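Long-range contacts in vacuolar aminopeptidase 1 (Saccharomyces cerevisiae, PDB 5JGF), which removes amino acids, preferably neutral or hydrophobic ones, from the N-termini of peptides and proteins as a zinc-dependent vacuolar dodecamer: residues D[25-29]-D[64-70]; D[85-91]-D[338-344]; D[133-138]-D[150-155]; D[368-372]-D[428-433]. The contacts are given in a common frame with arbitrary orientation. Residues are numbered along the deposited sequence.

Contacts 1, 2 and 4 reach the large mixed sheet of the catalytic domain. Contact 1 joins its antiparallel hairpin end to helix 25-38. Contact 2 pairs two of its central parallel strands and carries two ligands of a zinc ion, H91 and D344. Contact 4 lies one strand further out, its centre about 12 Å from that of contact 2. S342 OG is probably hydrogen-bonded to D429 OD1 (2.7 Å), and S342 N to I428 O (2.8 Å). Contact 3 belongs to a separate antiparallel sheet, its centre about 30 Å from that of contact 2. It touches contact 1 (Y26 CE1 to R137 CD 3.6 Å), where the first turn of helix 25-38 lies between hairpin and sheet.

Contact 1 (D[25-29]-D[64-70]); sequences TYHVV and IRNGTNL
Segment 25-29 is the first turn of helix 25-38. Segment 64-70 is the turn of a beta hairpin. Strand residues 64-65 lead into N66 and G67, both with positive phi (62° and 75°), and the chain returns through T68 to residues 69-70. The return strand has a classic beta bulge, with T68 and N69 set opposite R65. R65 N donates to N69 O at 2.7 Å. The closest CA pair across the contact is Y26 to T68, 5.6 Å.

V29 (chi1 t) points into the turn. Its CG2 is 3.6 Å from T68 CA, and its CG1 is 3.9 Å from both I64 CG2 and L70 CD1. V29 CB also lies 3.6 Å from G67 O. T25 CG2 lies 3.7 Å from T68 CB. Y26 (chi1 m) lays its ring beside the turn, with CE1 3.5 Å from T68 CG2 and 3.9 Å from N66 O, which sits at the ring edge.

No direct hydrogen bond crosses. One water donates to Y26 O and G67 O, both at 2.8 Å, and another to Y26 OH at 2.8 Å and N66 O at 3.0 Å. Y26 OH also bonds D237. N66 ND2 donates to T68 OG1 at 3.2 Å, and T68 OG1 also bonds D296. N66 OD1 bonds R426 of a second subunit.

This is a bulged beta hairpin packed on the N-terminal turn of a helix, at a subunit interface.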
loop_
_atom_site.group_PDB
_atom_site.type_symbol
_atom_site.label_atom_id
_atom_site.label_comp_id
_atom_site.label_asym_id
_atom_site.label_seq_id
_atom_site.Cartn_x
_atom_site.Cartn_y
_atom_site.Cartn_z
ATOM N N THR D 25 -23.612 -36.479 20.305
ATOM C CA THR D 25 -24.826 -36.783 19.558
ATOM C C THR D 25 -25.305 -38.196 19.904
ATOM O O THR D 25 -26.506 -38.437 20.054
ATOM C CB THR D 25 -24.575 -36.669 18.044
ATOM O OG1 THR D 25 -24.027 -35.374 17.754
ATOM C CG2 THR D 25 -25.879 -36.835 17.270
ATOM N N TYR D 26 -24.364 -39.124 20.046
ATOM C CA TYR D 26 -24.708 -40.502 20.400
ATOM C C TYR D 26 -25.479 -40.567 21.714
ATOM O O TYR D 26 -26.478 -41.283 21.813
ATOM C CB TYR D 26 -23.447 -41.358 20.526
ATOM C CG TYR D 26 -22.721 -41.580 19.223
ATOM C CD1 TYR D 26 -23.285 -42.357 18.210
ATOM C CD2 TYR D 26 -21.467 -41.015 19.000
ATOM C CE1 TYR D 26 -22.614 -42.570 17.006
ATOM C CE2 TYR D 26 -20.789 -41.218 17.800
ATOM C CZ TYR D 26 -21.365 -41.994 16.811
ATOM O OH TYR D 26 -20.699 -42.189 15.621
ATOM N N HIS D 27 -25.015 -39.831 22.725
ATOM C CA HIS D 27 -25.686 -39.827 24.029
ATOM C C HIS D 27 -27.075 -39.220 23.921
ATOM O O HIS D 27 -28.025 -39.720 24.519
ATOM C CB HIS D 27 -24.895 -39.029 25.078
ATOM C CG HIS D 27 -23.589 -39.650 25.464
ATOM N ND1 HIS D 27 -22.404 -39.352 24.827
ATOM C CD2 HIS D 27 -23.283 -40.561 26.420
ATOM C CE1 HIS D 27 -21.425 -40.052 25.371
ATOM N NE2 HIS D 27 -21.931 -40.794 26.341
ATOM N N VAL D 28 -27.185 -38.129 23.168
ATOM C CA VAL D 28 -28.462 -37.443 22.988
ATOM C C VAL D 28 -29.523 -38.355 22.379
ATOM O O VAL D 28 -30.657 -38.408 22.856
ATOM C CB VAL D 28 -28.293 -36.186 22.105
ATOM C CG1 VAL D 28 -29.655 -35.592 21.760
ATOM C CG2 VAL D 28 -27.449 -35.150 22.845
ATOM N N VAL D 29 -29.153 -39.058 21.317
ATOM C CA VAL D 29 -30.071 -39.983 20.668
ATOM C C VAL D 29 -30.436 -41.114 21.629
ATOM O O VAL D 29 -31.602 -41.493 21.726
ATOM C CB VAL D 29 -29.448 -40.563 19.381
ATOM C CG1 VAL D 29 -30.303 -41.710 18.856
ATOM C CG2 VAL D 29 -29.333 -39.468 18.323
ATOM N N ILE D 64 -33.929 -45.497 14.488
ATOM C CA ILE D 64 -32.673 -44.771 14.563
ATOM C C ILE D 64 -31.771 -45.173 13.413
ATOM O O ILE D 64 -31.738 -46.336 13.013
ATOM C CB ILE D 64 -31.948 -45.069 15.892
ATOM C CG1 ILE D 64 -32.841 -44.660 17.066
ATOM C CG2 ILE D 64 -30.616 -44.319 15.951
ATOM C CD1 ILE D 64 -32.291 -45.059 18.420
ATOM N N ARG D 65 -31.048 -44.200 12.873
ATOM C CA ARG D 65 -30.120 -44.461 11.790
ATOM C C ARG D 65 -28.741 -43.972 12.218
ATOM O O ARG D 65 -28.608 -42.861 12.731
ATOM C CB ARG D 65 -30.548 -43.722 10.517
ATOM C CG ARG D 65 -29.547 -43.869 9.371
ATOM C CD ARG D 65 -29.988 -43.102 8.138
ATOM N NE ARG D 65 -31.232 -43.625 7.583
ATOM C CZ ARG D 65 -31.857 -43.109 6.529
ATOM N NH1 ARG D 65 -31.354 -42.047 5.908
ATOM N NH2 ARG D 65 -32.984 -43.657 6.093
ATOM N N ASN D 66 -27.727 -44.817 12.036
ATOM C CA ASN D 66 -26.346 -44.455 12.362
ATOM C C ASN D 66 -26.126 -44.144 13.841
ATOM O O ASN D 66 -25.027 -43.757 14.241
ATOM C CB ASN D 66 -25.933 -43.238 11.520
ATOM C CG ASN D 66 -24.428 -43.077 11.416
ATOM O OD1 ASN D 66 -23.744 -43.937 10.868
ATOM N ND2 ASN D 66 -23.907 -41.968 11.942
ATOM N N GLY D 67 -27.169 -44.315 14.650
ATOM C CA GLY D 67 -27.068 -44.023 16.070
ATOM C C GLY D 67 -27.060 -42.529 16.365
ATOM O O GLY D 67 -26.845 -42.121 17.504
ATOM N N THR D 68 -27.315 -41.711 15.344
ATOM C CA THR D 68 -27.300 -40.254 15.498
ATOM C C THR D 68 -28.452 -39.537 14.790
ATOM O O THR D 68 -28.512 -38.308 14.789
ATOM C CB THR D 68 -25.988 -39.666 14.931
ATOM O OG1 THR D 68 -25.902 -39.971 13.531
ATOM C CG2 THR D 68 -24.780 -40.253 15.636
ATOM N N ASN D 69 -29.357 -40.308 14.194
ATOM C CA ASN D 69 -30.492 -39.781 13.432
ATOM C C ASN D 69 -31.707 -40.565 13.944
ATOM O O ASN D 69 -31.802 -41.774 13.733
ATOM C CB ASN D 69 -30.210 -40.064 11.949
ATOM C CG ASN D 69 -31.257 -39.503 10.991
ATOM O OD1 ASN D 69 -31.259 -39.873 9.815
ATOM N ND2 ASN D 69 -32.125 -38.615 11.463
ATOM N N LEU D 70 -32.621 -39.882 14.627
ATOM C CA LEU D 70 -33.790 -40.544 15.200
ATOM C C LEU D 70 -35.116 -39.942 14.762
ATOM O O LEU D 70 -35.239 -38.730 14.597
ATOM C CB LEU D 70 -33.689 -40.511 16.732
ATOM C CG LEU D 70 -34.812 -41.120 17.588
ATOM C CD1 LEU D 70 -34.248 -41.536 18.931
ATOM C CD2 LEU D 70 -35.944 -40.121 17.771
HETATM O O HOH W 1 -26.822 -43.404 19.966
HETATM O O HOH W 2 -22.055 -44.068 14.067
#

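Contact 2 (D[85-91]-D[338-344]); sequences VGVIGSH and SIILSAD. With ZN (zinc ion), chain K.
One zinc ion joins the C-terminal ends of the two segments. H91 NE2 (chi1 p) binds it at 2.1 Å. D344 (chi1 t) binds it through OD1 at 2.1 Å and OD2 at 2.5 Å. Two waters bind at 2.0 and 2.4 Å, and D262 supplies the remaining protein ligand. H91 ND1 bonds D93 O.

Strands 86-91 and 339-343 run parallel. Their axes approach to 4.5 Å at -20°. The backbone ladder is I339 N to V85 O 3.2 Å, V87 N to I339 O 3.0 Å, L341 N to V87 O 2.7 Å, G89 N to L341 O 2.8 Å and A343 N to G89 O 2.8 Å. V85 N donates to S338 OG at 2.7 Å, which also bonds V334 O. S90 OG (chi1 m) donates to A343 O at 2.9 Å. A water donates to G89 O at 3.1 Å and S342 OG at 2.8 Å; S342 OG also bonds D429 OD1.

On one face V87 CB meets I340 CG1 at 4.0 Å. On the other, I88 CG2 is 4.0 Å from A343 CB. Helices 261-278 and 448-468 cover the I88 face.

Adjacent parallel strands bring a histidine nitrogen and a bidentate carboxylate to one zinc. D262 also binds the second zinc, with E299 and H438, so this is a two-zinc aminopeptidase site. D344 probably also binds substrate, as in related enzymes.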
loop_
_atom_site.group_PDB
_atom_site.type_symbol
_atom_site.label_atom_id
_atom_site.label_comp_id
_atom_site.label_asym_id
_atom_site.label_seq_id
_atom_site.Cartn_x
_atom_site.Cartn_y
_atom_site.Cartn_z
ATOM N N VAL D 85 -49.170 -34.986 7.558
ATOM C CA VAL D 85 -48.313 -35.314 8.687
ATOM C C VAL D 85 -47.896 -34.036 9.413
ATOM O O VAL D 85 -47.576 -33.031 8.773
ATOM C CB VAL D 85 -47.038 -36.058 8.217
ATOM C CG1 VAL D 85 -46.216 -36.499 9.415
ATOM C CG2 VAL D 85 -47.420 -37.256 7.356
ATOM N N GLY D 86 -47.928 -34.076 10.744
ATOM C CA GLY D 86 -47.522 -32.935 11.551
ATOM C C GLY D 86 -46.094 -33.234 11.956
ATOM O O GLY D 86 -45.851 -34.146 12.746
ATOM N N VAL D 87 -45.150 -32.459 11.426
ATOM C CA VAL D 87 -43.733 -32.708 11.675
ATOM C C VAL D 87 -42.920 -31.609 12.348
ATOM O O VAL D 87 -43.130 -30.423 12.099
ATOM C CB VAL D 87 -42.993 -32.988 10.339
ATOM C CG1 VAL D 87 -41.532 -33.328 10.611
ATOM C CG2 VAL D 87 -43.684 -34.099 9.562
ATOM N N ILE D 88 -41.986 -32.020 13.200
ATOM C CA ILE D 88 -41.046 -31.080 13.798
ATOM C C ILE D 88 -39.683 -31.690 13.505
ATOM O O ILE D 88 -39.395 -32.819 13.913
ATOM C CB ILE D 88 -41.176 -30.916 15.328
ATOM C CG1 ILE D 88 -42.515 -30.273 15.689
ATOM C CG2 ILE D 88 -40.045 -30.001 15.830
ATOM C CD1 ILE D 88 -42.664 -29.974 17.174
ATOM N N GLY D 89 -38.854 -30.958 12.769
ATOM C CA GLY D 89 -37.529 -31.456 12.449
ATOM C C GLY D 89 -36.465 -30.586 13.088
ATOM O O GLY D 89 -36.508 -29.366 12.959
ATOM N N SER D 90 -35.515 -31.209 13.780
ATOM C CA SER D 90 -34.437 -30.478 14.442
ATOM C C SER D 90 -33.139 -31.259 14.298
ATOM O O SER D 90 -33.148 -32.410 13.854
ATOM C CB SER D 90 -34.751 -30.299 15.931
ATOM O OG SER D 90 -35.944 -29.559 16.118
ATOM N N HIS D 91 -32.016 -30.645 14.658
ATOM C CA HIS D 91 -30.758 -31.370 14.561
ATOM C C HIS D 91 -30.133 -31.581 15.929
ATOM O O HIS D 91 -30.210 -30.718 16.804
ATOM C CB HIS D 91 -29.788 -30.686 13.570
ATOM C CG HIS D 91 -29.252 -29.359 14.017
ATOM N ND1 HIS D 91 -28.080 -29.234 14.729
ATOM C CD2 HIS D 91 -29.674 -28.097 13.763
ATOM C CE1 HIS D 91 -27.797 -27.952 14.890
ATOM N NE2 HIS D 91 -28.749 -27.241 14.312
ATOM N N SER D 338 -49.465 -31.661 4.598
ATOM C CA SER D 338 -48.634 -31.657 5.799
ATOM C C SER D 338 -48.046 -30.297 6.168
ATOM O O SER D 338 -48.012 -29.374 5.358
ATOM C CB SER D 338 -47.475 -32.647 5.633
ATOM O OG SER D 338 -47.933 -33.958 5.334
ATOM N N ILE D 339 -47.588 -30.190 7.411
ATOM C CA ILE D 339 -46.944 -28.979 7.908
ATOM C C ILE D 339 -45.674 -29.418 8.622
ATOM O O ILE D 339 -45.716 -30.242 9.537
ATOM C CB ILE D 339 -47.831 -28.197 8.913
ATOM C CG1 ILE D 339 -48.970 -27.482 8.177
ATOM C CG2 ILE D 339 -46.976 -27.175 9.673
ATOM C CD1 ILE D 339 -48.511 -26.420 7.184
ATOM N N ILE D 340 -44.539 -28.883 8.189
ATOM C CA ILE D 340 -43.273 -29.222 8.813
ATOM C C ILE D 340 -42.734 -28.005 9.547
ATOM O O ILE D 340 -42.641 -26.921 8.975
ATOM C CB ILE D 340 -42.207 -29.647 7.772
ATOM C CG1 ILE D 340 -42.671 -30.891 7.007
ATOM C CG2 ILE D 340 -40.880 -29.929 8.477
ATOM C CD1 ILE D 340 -41.693 -31.342 5.916
ATOM N N LEU D 341 -42.413 -28.176 10.823
ATOM C CA LEU D 341 -41.820 -27.085 11.574
ATOM C C LEU D 341 -40.343 -27.430 11.624
ATOM O O LEU D 341 -39.957 -28.435 12.217
ATOM C CB LEU D 341 -42.359 -26.997 13.011
ATOM C CG LEU D 341 -43.833 -26.665 13.268
ATOM C CD1 LEU D 341 -44.022 -26.346 14.750
ATOM C CD2 LEU D 341 -44.263 -25.474 12.420
ATOM N N SER D 342 -39.525 -26.625 10.957
ATOM C CA SER D 342 -38.083 -26.829 10.979
ATOM C C SER D 342 -37.652 -26.027 12.201
ATOM O O SER D 342 -37.555 -24.803 12.141
ATOM C CB SER D 342 -37.442 -26.251 9.716
ATOM O OG SER D 342 -36.031 -26.297 9.809
ATOM N N ALA D 343 -37.422 -26.720 13.313
ATOM C CA ALA D 343 -37.059 -26.061 14.559
ATOM C C ALA D 343 -35.561 -26.011 14.803
ATOM O O ALA D 343 -34.945 -27.012 15.161
ATOM C CB ALA D 343 -37.758 -26.752 15.733
ATOM N N ASP D 344 -34.986 -24.830 14.600
ATOM C CA ASP D 344 -33.561 -24.620 14.812
ATOM C C ASP D 344 -33.432 -23.275 15.517
ATOM O O ASP D 344 -34.105 -22.308 15.161
ATOM C CB ASP D 344 -32.810 -24.594 13.476
ATOM C CG ASP D 344 -31.315 -24.808 13.642
ATOM O OD1 ASP D 344 -30.845 -24.833 14.795
ATOM O OD2 ASP D 344 -30.610 -24.953 12.618
HETATM ZN ZN ZN K . -28.762 -25.096 14.377
HETATM O O HOH W 3 -34.516 -27.271 11.963
HETATM O O HOH W 4 -29.044 -22.695 14.426
HETATM O O HOH W 5 -27.171 -24.855 13.114
#

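Contact 3 (D[133-138]-D[150-155]); sequences GIGGRL and SALVDS
R137 extends over the neighbouring strand in a fully trans rotamer, and its NE donates to S150 OG at 2.9 Å. L152 lies on the same face, with CD1 4.0 Å from R137 CB. Y26 of helix 25-38 packs on both R137 and L152, and V384 of a second subunit also touches R137.

The strands are antiparallel, 179° apart in direction, with axes 4.6 Å apart at closest. G136 with V153 and L138 with A151 are hydrogen-bonded pairs. G135 with D154 and R137 with L152 are non-hydrogen-bonded pairs. The bonds are G136 N to V153 O 3.0 Å, V153 N to G136 O 2.9 Å, L138 N to A151 O 2.7 Å and A151 N to L138 O 2.9 Å.

This is the beta hairpin of strands 132-140 and 149-154, the latter an outermost strand within this chain of a six-stranded antiparallel sheet.

A CB on G135 would clash with V153 O, and G135 CA is 4.1 Å from D154 CA. At the phi/psi of G136 (147/-156°) a CB would press against the carbonyl oxygen of G135.

On the opposite face, L138 (chi1 m) meets V153 (chi1 m), CD1 to CG1 3.7 Å, beneath helix 216-226. At the far end S155 N donates to I134 O at 2.9 Å. S155 OG (chi1 p) accepts from I134 N at 2.9 Å and also bonds L158 O.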
loop_
_atom_site.group_PDB
_atom_site.type_symbol
_atom_site.label_atom_id
_atom_site.label_comp_id
_atom_site.label_asym_id
_atom_site.label_seq_id
_atom_site.Cartn_x
_atom_site.Cartn_y
_atom_site.Cartn_z
ATOM N N GLY D 133 -13.891 -32.599 28.402
ATOM C CA GLY D 133 -14.032 -34.006 28.716
ATOM C C GLY D 133 -13.989 -34.747 27.394
ATOM O O GLY D 133 -13.964 -34.124 26.329
ATOM N N ILE D 134 -13.969 -36.072 27.446
ATOM C CA ILE D 134 -13.944 -36.868 26.228
ATOM C C ILE D 134 -15.076 -37.881 26.300
ATOM O O ILE D 134 -15.415 -38.369 27.377
ATOM C CB ILE D 134 -12.583 -37.589 26.055
ATOM C CG1 ILE D 134 -12.541 -38.311 24.707
ATOM C CG2 ILE D 134 -12.342 -38.558 27.223
ATOM C CD1 ILE D 134 -11.145 -38.798 24.318
ATOM N N GLY D 135 -15.681 -38.181 25.160
ATOM C CA GLY D 135 -16.777 -39.130 25.163
ATOM C C GLY D 135 -17.227 -39.467 23.766
ATOM O O GLY D 135 -16.824 -38.822 22.799
ATOM N N GLY D 136 -18.073 -40.483 23.653
ATOM C CA GLY D 136 -18.548 -40.871 22.345
ATOM C C GLY D 136 -18.788 -42.358 22.221
ATOM O O GLY D 136 -18.986 -43.059 23.218
ATOM N N ARG D 137 -18.744 -42.837 20.985
ATOM C CA ARG D 137 -18.994 -44.238 20.684
ATOM C C ARG D 137 -17.742 -45.082 20.488
ATOM O O ARG D 137 -16.809 -44.685 19.788
ATOM C CB ARG D 137 -19.863 -44.323 19.428
ATOM C CG ARG D 137 -20.304 -45.723 19.045
ATOM C CD ARG D 137 -21.096 -45.692 17.749
ATOM N NE ARG D 137 -21.856 -46.920 17.552
ATOM C CZ ARG D 137 -22.635 -47.160 16.503
ATOM N NH1 ARG D 137 -23.290 -48.310 16.416
ATOM N NH2 ARG D 137 -22.757 -46.258 15.541
ATOM N N LEU D 138 -17.728 -46.249 21.123
ATOM C CA LEU D 138 -16.619 -47.183 20.985
ATOM C C LEU D 138 -17.173 -48.435 20.328
ATOM O O LEU D 138 -18.264 -48.884 20.676
ATOM C CB LEU D 138 -16.046 -47.587 22.346
ATOM C CG LEU D 138 -15.371 -46.561 23.253
ATOM C CD1 LEU D 138 -14.780 -47.296 24.453
ATOM C CD2 LEU D 138 -14.276 -45.816 22.497
ATOM N N SER D 150 -21.315 -51.994 20.321
ATOM C CA SER D 150 -21.088 -50.578 20.555
ATOM C C SER D 150 -21.277 -50.215 22.022
ATOM O O SER D 150 -22.098 -50.801 22.724
ATOM C CB SER D 150 -22.046 -49.750 19.695
ATOM O OG SER D 150 -21.966 -48.377 20.024
ATOM N N ALA D 151 -20.499 -49.243 22.479
ATOM C CA ALA D 151 -20.584 -48.778 23.849
ATOM C C ALA D 151 -20.348 -47.279 23.840
ATOM O O ALA D 151 -19.585 -46.770 23.018
ATOM C CB ALA D 151 -19.535 -49.468 24.710
ATOM N N LEU D 152 -21.019 -46.575 24.741
ATOM C CA LEU D 152 -20.858 -45.133 24.850
ATOM C C LEU D 152 -20.069 -44.838 26.113
ATOM O O LEU D 152 -20.307 -45.451 27.159
ATOM C CB LEU D 152 -22.226 -44.453 24.917
ATOM C CG LEU D 152 -22.760 -43.794 23.639
ATOM C CD1 LEU D 152 -22.445 -44.627 22.403
ATOM C CD2 LEU D 152 -24.250 -43.584 23.800
ATOM N N VAL D 153 -19.119 -43.913 26.015
ATOM C CA VAL D 153 -18.302 -43.534 27.161
ATOM C C VAL D 153 -18.358 -42.024 27.367
ATOM O O VAL D 153 -18.696 -41.277 26.449
ATOM C CB VAL D 153 -16.840 -43.994 26.982
ATOM C CG1 VAL D 153 -16.780 -45.519 26.971
ATOM C CG2 VAL D 153 -16.268 -43.435 25.683
ATOM N N ASP D 154 -18.026 -41.582 28.575
ATOM C CA ASP D 154 -18.076 -40.166 28.917
ATOM C C ASP D 154 -17.209 -39.941 30.153
ATOM O O ASP D 154 -17.461 -40.528 31.205
ATOM C CB ASP D 154 -19.531 -39.789 29.203
ATOM C CG ASP D 154 -19.698 -38.351 29.636
ATOM O OD1 ASP D 154 -20.820 -37.996 30.063
ATOM O OD2 ASP D 154 -18.726 -37.575 29.545
ATOM N N SER D 155 -16.194 -39.091 30.033
ATOM C CA SER D 155 -15.289 -38.828 31.152
ATOM C C SER D 155 -15.858 -37.890 32.210
ATOM O O SER D 155 -15.344 -37.830 33.326
ATOM C CB SER D 155 -13.960 -38.256 30.642
ATOM O OG SER D 155 -14.116 -36.918 30.194
#

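Contact 4 (D[368-372]-D[428-433]); sequences GITLS and IDLGIA
An antiparallel pairing joins strands 369-372 and 428-431 near one edge of the mixed sheet of the M18 catalytic domain. Their axes approach to 4.4 Å, and their directions differ by 142°, so the pair is strongly twisted. T370 with G431 is the hydrogen-bonded pair: T370 N donates to G431 O at 2.8 Å, and G431 N to T370 O at 2.9 Å. L371 with L430 is the non-hydrogen-bonded pair, CA atoms 4.2 Å apart. S372 N then donates to D429 O at 2.9 Å.

N346 ND2 bonds both T370 O and S372 OG. D429 OD1 bonds T414 OG1 and S342 OG, and OD2 bonds A380 N. T381 OG1 bonds S372 O and D429 N.

L371 CD1 packs on I428 CG2 at 3.6 Å and L430 CB at 3.8 Å. I369 (chi1 t, chi2 p) puts CD1 4.0 Å from I432 CG1.

Beyond the pairing, one water donates to G368 O at 2.7 Å, accepts from A433 N at 2.9 Å and bonds T370 OG1 at 3.0 Å.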
loop_
_atom_site.group_PDB
_atom_site.type_symbol
_atom_site.label_atom_id
_atom_site.label_comp_id
_atom_site.label_asym_id
_atom_site.label_seq_id
_atom_site.Cartn_x
_atom_site.Cartn_y
_atom_site.Cartn_z
ATOM N N GLY D 368 -41.310 -16.188 23.885
ATOM C CA GLY D 368 -41.893 -17.280 23.129
ATOM C C GLY D 368 -41.071 -17.681 21.921
ATOM O O GLY D 368 -39.972 -17.170 21.704
ATOM N N ILE D 369 -41.620 -18.595 21.129
ATOM C CA ILE D 369 -40.954 -19.095 19.934
ATOM C C ILE D 369 -40.655 -17.951 18.968
ATOM O O ILE D 369 -41.369 -16.948 18.936
ATOM C CB ILE D 369 -41.839 -20.162 19.228
ATOM C CG1 ILE D 369 -40.971 -21.101 18.388
ATOM C CG2 ILE D 369 -42.905 -19.480 18.366
ATOM C CD1 ILE D 369 -40.136 -22.068 19.217
ATOM N N THR D 370 -39.595 -18.104 18.180
ATOM C CA THR D 370 -39.217 -17.082 17.217
ATOM C C THR D 370 -39.302 -17.614 15.797
ATOM O O THR D 370 -38.721 -18.644 15.468
ATOM C CB THR D 370 -37.782 -16.568 17.477
ATOM O OG1 THR D 370 -37.736 -15.947 18.765
ATOM C CG2 THR D 370 -37.373 -15.543 16.412
ATOM N N LEU D 371 -40.050 -16.903 14.963
ATOM C CA LEU D 371 -40.219 -17.281 13.575
ATOM C C LEU D 371 -38.995 -16.775 12.808
ATOM O O LEU D 371 -38.584 -15.623 12.979
ATOM C CB LEU D 371 -41.497 -16.634 13.040
ATOM C CG LEU D 371 -42.373 -17.379 12.035
ATOM C CD1 LEU D 371 -42.595 -18.825 12.468
ATOM C CD2 LEU D 371 -43.699 -16.639 11.933
ATOM N N SER D 372 -38.400 -17.640 11.991
ATOM C CA SER D 372 -37.226 -17.270 11.200
ATOM C C SER D 372 -37.694 -16.930 9.794
ATOM O O SER D 372 -38.240 -17.781 9.083
ATOM C CB SER D 372 -36.217 -18.419 11.153
ATOM O OG SER D 372 -35.701 -18.699 12.443
ATOM N N ILE D 428 -42.067 -24.439 7.884
ATOM C CA ILE D 428 -41.891 -23.198 8.622
ATOM C C ILE D 428 -40.642 -23.257 9.491
ATOM O O ILE D 428 -40.523 -24.120 10.363
ATOM C CB ILE D 428 -43.114 -22.939 9.526
ATOM C CG1 ILE D 428 -44.387 -23.001 8.677
ATOM C CG2 ILE D 428 -42.990 -21.581 10.217
ATOM C CD1 ILE D 428 -45.615 -23.429 9.440
ATOM N N ASP D 429 -39.706 -22.346 9.244
ATOM C CA ASP D 429 -38.487 -22.296 10.037
ATOM C C ASP D 429 -38.722 -21.393 11.238
ATOM O O ASP D 429 -39.148 -20.248 11.096
ATOM C CB ASP D 429 -37.318 -21.766 9.198
ATOM C CG ASP D 429 -36.601 -22.868 8.435
ATOM O OD1 ASP D 429 -35.872 -23.661 9.072
ATOM O OD2 ASP D 429 -36.772 -22.945 7.203
ATOM N N LEU D 430 -38.461 -21.929 12.425
ATOM C CA LEU D 430 -38.632 -21.186 13.664
ATOM C C LEU D 430 -37.798 -21.876 14.726
ATOM O O LEU D 430 -37.158 -22.889 14.459
ATOM C CB LEU D 430 -40.109 -21.168 14.079
ATOM C CG LEU D 430 -40.895 -22.489 14.059
ATOM C CD1 LEU D 430 -40.347 -23.460 15.089
ATOM C CD2 LEU D 430 -42.373 -22.192 14.343
ATOM N N GLY D 431 -37.800 -21.333 15.933
ATOM C CA GLY D 431 -37.024 -21.959 16.981
ATOM C C GLY D 431 -36.942 -21.104 18.217
ATOM O O GLY D 431 -37.515 -20.017 18.272
ATOM N N ILE D 432 -36.246 -21.618 19.220
ATOM C CA ILE D 432 -36.054 -20.902 20.467
ATOM C C ILE D 432 -34.786 -20.089 20.238
ATOM O O ILE D 432 -33.756 -20.639 19.852
ATOM C CB ILE D 432 -35.849 -21.890 21.636
ATOM C CG1 ILE D 432 -37.089 -22.784 21.773
ATOM C CG2 ILE D 432 -35.585 -21.126 22.932
ATOM C CD1 ILE D 432 -36.942 -23.914 22.787
ATOM N N ALA D 433 -34.872 -18.779 20.450
ATOM C CA ALA D 433 -33.731 -17.901 20.240
ATOM C C ALA D 433 -32.701 -18.015 21.352
ATOM O O ALA D 433 -33.039 -18.284 22.504
ATOM C CB ALA D 433 -34.204 -16.455 20.112
HETATM O O HOH W 6 -37.293 -17.438 21.313
#